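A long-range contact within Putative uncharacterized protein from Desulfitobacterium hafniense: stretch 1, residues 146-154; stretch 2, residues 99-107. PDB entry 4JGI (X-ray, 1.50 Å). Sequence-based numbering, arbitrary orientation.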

# COMPACT_ATOMS: atom_id res chain seq x y z
N LEU A 146 -7.79 2.14 -6.41
CA LEU A 146 -8.28 3.23 -7.19
C LEU A 146 -8.16 4.54 -6.39
O LEU A 146 -8.60 4.61 -5.24
CB LEU A 146 -9.74 3.08 -7.59
CG LEU A 146 -10.08 1.78 -8.32
CD1 LEU A 146 -11.59 1.63 -8.52
CD2 LEU A 146 -9.35 1.60 -9.58
N SER A 147 -7.56 5.54 -7.02
CA SER A 147 -7.39 6.91 -6.48
C SER A 147 -8.24 7.93 -7.23
O SER A 147 -8.30 7.88 -8.42
CB SER A 147 -5.87 7.29 -6.52
OG SER A 147 -5.58 8.49 -5.78
N GLY A 148 -8.77 8.86 -6.47
CA GLY A 148 -9.44 9.98 -7.08
C GLY A 148 -9.89 10.98 -6.06
O GLY A 148 -10.06 10.66 -4.88
N VAL A 149 -10.20 12.18 -6.58
CA VAL A 149 -10.75 13.23 -5.74
C VAL A 149 -11.96 13.93 -6.36
O VAL A 149 -12.97 14.15 -5.66
CB VAL A 149 -9.69 14.29 -5.30
CG1 VAL A 149 -8.86 14.67 -6.48
CG2 VAL A 149 -10.39 15.56 -4.75
N LEU A 150 -11.91 14.27 -7.60
CA LEU A 150 -13.05 14.98 -8.21
C LEU A 150 -14.30 14.08 -8.19
O LEU A 150 -14.21 12.86 -8.25
CB LEU A 150 -12.73 15.31 -9.63
CG LEU A 150 -11.50 16.22 -9.88
CD1 LEU A 150 -11.47 16.71 -11.32
CD2 LEU A 150 -11.43 17.33 -8.88
N THR A 151 -15.45 14.70 -8.22
CA THR A 151 -16.71 13.93 -8.18
C THR A 151 -16.83 13.05 -9.39
O THR A 151 -17.25 11.91 -9.28
CB THR A 151 -17.95 14.85 -7.95
OG1 THR A 151 -17.78 15.56 -6.72
CG2 THR A 151 -19.21 14.04 -7.86
N LEU A 152 -16.40 13.52 -10.55
CA LEU A 152 -16.36 12.69 -11.77
C LEU A 152 -15.51 11.43 -11.61
O LEU A 152 -15.80 10.34 -12.18
CB LEU A 152 -15.80 13.51 -12.94
CG LEU A 152 -15.97 13.06 -14.37
CD1 LEU A 152 -17.42 13.32 -14.76
CD2 LEU A 152 -15.02 13.80 -15.35
N ALA A 153 -14.38 11.60 -10.91
CA ALA A 153 -13.50 10.46 -10.62
C ALA A 153 -14.19 9.48 -9.71
O ALA A 153 -14.00 8.27 -9.84
CB ALA A 153 -12.16 10.99 -9.94
N LEU A 154 -14.88 9.95 -8.71
CA LEU A 154 -15.56 9.06 -7.79
C LEU A 154 -16.61 8.25 -8.60
O LEU A 154 -16.80 7.02 -8.35
CB LEU A 154 -16.15 9.80 -6.62
CG LEU A 154 -15.19 10.70 -5.85
CD1 LEU A 154 -15.97 11.37 -4.74
CD2 LEU A 154 -14.01 9.84 -5.36
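Stretch 2 (99-107) GDLHDIGKN

Stretch 2 lies along stretch 1 in the reverse sense: its helical end, near Lys106, faces the strand that opens stretch 1, whereas its first residue, Gly99, faces the helix that closes it. The nearest CA pairs mark the two ends of this register: Ser147 CA lies 6.2 Å from Lys106 CA, and Ala153 CA lies 5.0 Å from Gly99 CA. Between them the backbones meet mainly as loop against loop, for stretch 2 runs as an irregular segment from Gly99 to Asp103 before its helix begins at Ile104.

The strand residues Leu146 and Ser147 alternate in the usual way. Leu146 points away from stretch 2 and takes no part in the contact, while Ser147 points toward it. Its OG comes to 3.9 Å from CB of Lys106, whose side chain starts toward stretch 1 but leads away at its end, so the aliphatic root of the lysine is what meets the serine. The hydroxyl suits a watered spot, because it can accept from both nearby waters. Water 1 donates to Ser147 OG (2.9 Å) and to His102 O (3.1 Å) and accepts from Lys106 N (2.8 Å); water 2 donates to Ser147 OG (2.8 Å) and His102 O (3.2 Å). The hydroxyl thus reaches His102 O through solvent, the direct separation of Ser147 OG and His102 O being 4.3 Å.

At Gly148 the chain leaves the strand in an extended conformation. A CB here would lie only 3.0 Å from CB of Ala153, so glycine lets the backbone pass close to Ala153, with Gly148 CA 4.1 Å from Ala153 CB.

The centre of the contact is Asp100, whose carboxylate reaches into that turn. Its OD2 accepts two nearly straight hydrogen bonds, from Val149 N at 2.8 Å and from Leu150 N at 2.9 Å. Consecutive amides can converge on one oxygen because the backbone bends at Val149 (phi/psi -134/-45). The other oxygen, OD1, works within stretch 2, accepting from His102 N at 3.0 Å and from His102 ND1 at 2.8 Å. One aspartate therefore ties down the turn and orients the imidazole. Val149 packs on the ring so held: its CG1 lies over one face of the ring, 3.2 Å from His102 ND1, a compact branched side chain packed against a flat surface.

Leu150, at the N-cap position, turns toward stretch 2 and brings CD1 to 3.5 Å from Gly99 O. Thr151, in the first turn of the helix, points away and is exposed. Leu152 leaves its backbone sideways, yet its end swings nearer, with CD2 4.0 Å from Gly99 CA. A CB on Gly99 would come within 3.1 Å of that same CD2; at Gly99's backbone angles (phi/psi 105/-11) a CB would also be jammed against the carbonyl O of the preceding residue, which by itself calls for glycine. Ala153 points toward stretch 2, and its CB stands 3.4 Å from Asp100 OD2, a short methyl that fits close beside the carboxylate. Leu154 points away, its amide bonded to Leu150 O at 3.0 Å as the helix continues.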

# COMPACT_ATOMS: atom_id res chain seq x y z
N GLY A 99 -10.78 11.05 -15.19
CA GLY A 99 -11.31 12.33 -14.76
C GLY A 99 -10.37 13.00 -13.80
O GLY A 99 -10.57 14.18 -13.52
N ASP A 100 -9.35 12.24 -13.33
CA ASP A 100 -8.46 12.73 -12.30
C ASP A 100 -6.99 12.71 -12.65
O ASP A 100 -6.46 11.79 -13.21
CB ASP A 100 -8.74 11.95 -11.01
CG ASP A 100 -8.67 12.81 -9.78
OD1 ASP A 100 -7.51 13.20 -9.45
OD2 ASP A 100 -9.70 13.13 -9.14
N LEU A 101 -6.29 13.80 -12.24
CA LEU A 101 -4.85 13.91 -12.50
C LEU A 101 -4.02 13.90 -11.20
O LEU A 101 -2.75 14.10 -11.26
CB LEU A 101 -4.52 15.21 -13.24
CG LEU A 101 -5.26 15.31 -14.56
CD1 LEU A 101 -4.91 16.63 -15.20
CD2 LEU A 101 -4.92 14.23 -15.54
N HIS A 102 -4.64 13.68 -10.07
CA HIS A 102 -3.92 13.70 -8.80
C HIS A 102 -3.23 12.39 -8.54
O HIS A 102 -3.97 11.38 -8.55
CB HIS A 102 -4.88 14.09 -7.66
CG HIS A 102 -5.47 15.47 -7.79
ND1 HIS A 102 -6.64 15.69 -8.47
CD2 HIS A 102 -5.19 16.65 -7.17
CE1 HIS A 102 -6.97 16.97 -8.39
NE2 HIS A 102 -6.09 17.57 -7.63
N ASP A 103 -1.91 12.34 -8.40
CA ASP A 103 -1.16 11.13 -8.12
C ASP A 103 -0.17 11.20 -7.01
O ASP A 103 0.44 10.18 -6.68
CB ASP A 103 -0.48 10.60 -9.36
CG ASP A 103 0.65 11.41 -9.84
OD1 ASP A 103 0.95 12.47 -9.20
OD2 ASP A 103 1.30 11.01 -10.90
N ILE A 104 -0.05 12.33 -6.32
CA ILE A 104 0.94 12.32 -5.22
C ILE A 104 0.64 11.26 -4.18
O ILE A 104 1.53 10.52 -3.69
CB ILE A 104 1.05 13.72 -4.60
CG1 ILE A 104 1.60 14.70 -5.61
CG2 ILE A 104 1.85 13.72 -3.28
CD1 ILE A 104 1.44 16.17 -5.26
N GLY A 105 -0.62 11.22 -3.78
CA GLY A 105 -1.05 10.22 -2.80
C GLY A 105 -0.97 8.77 -3.24
O GLY A 105 -0.48 7.86 -2.53
N LYS A 106 -1.44 8.55 -4.44
CA LYS A 106 -1.36 7.21 -5.05
C LYS A 106 0.07 6.77 -5.03
O LYS A 106 0.36 5.61 -4.78
CB LYS A 106 -1.90 7.30 -6.49
CG LYS A 106 -1.71 5.99 -7.26
CD LYS A 106 -2.21 6.05 -8.67
CE LYS A 106 -1.36 6.95 -9.63
NZ LYS A 106 -0.01 6.55 -10.06
N ASN A 107 0.99 7.68 -5.36
CA ASN A 107 2.39 7.28 -5.42
C ASN A 107 3.04 6.99 -4.05
O ASN A 107 3.97 6.21 -3.94
CB ASN A 107 3.15 8.29 -6.24
CG ASN A 107 2.79 8.28 -7.68
OD1 ASN A 107 2.20 7.37 -8.15
ND2 ASN A 107 3.23 9.27 -8.39
O HOH W 1 -3.26 10.25 -5.70
O HOH W 2 -6.39 11.11 -6.47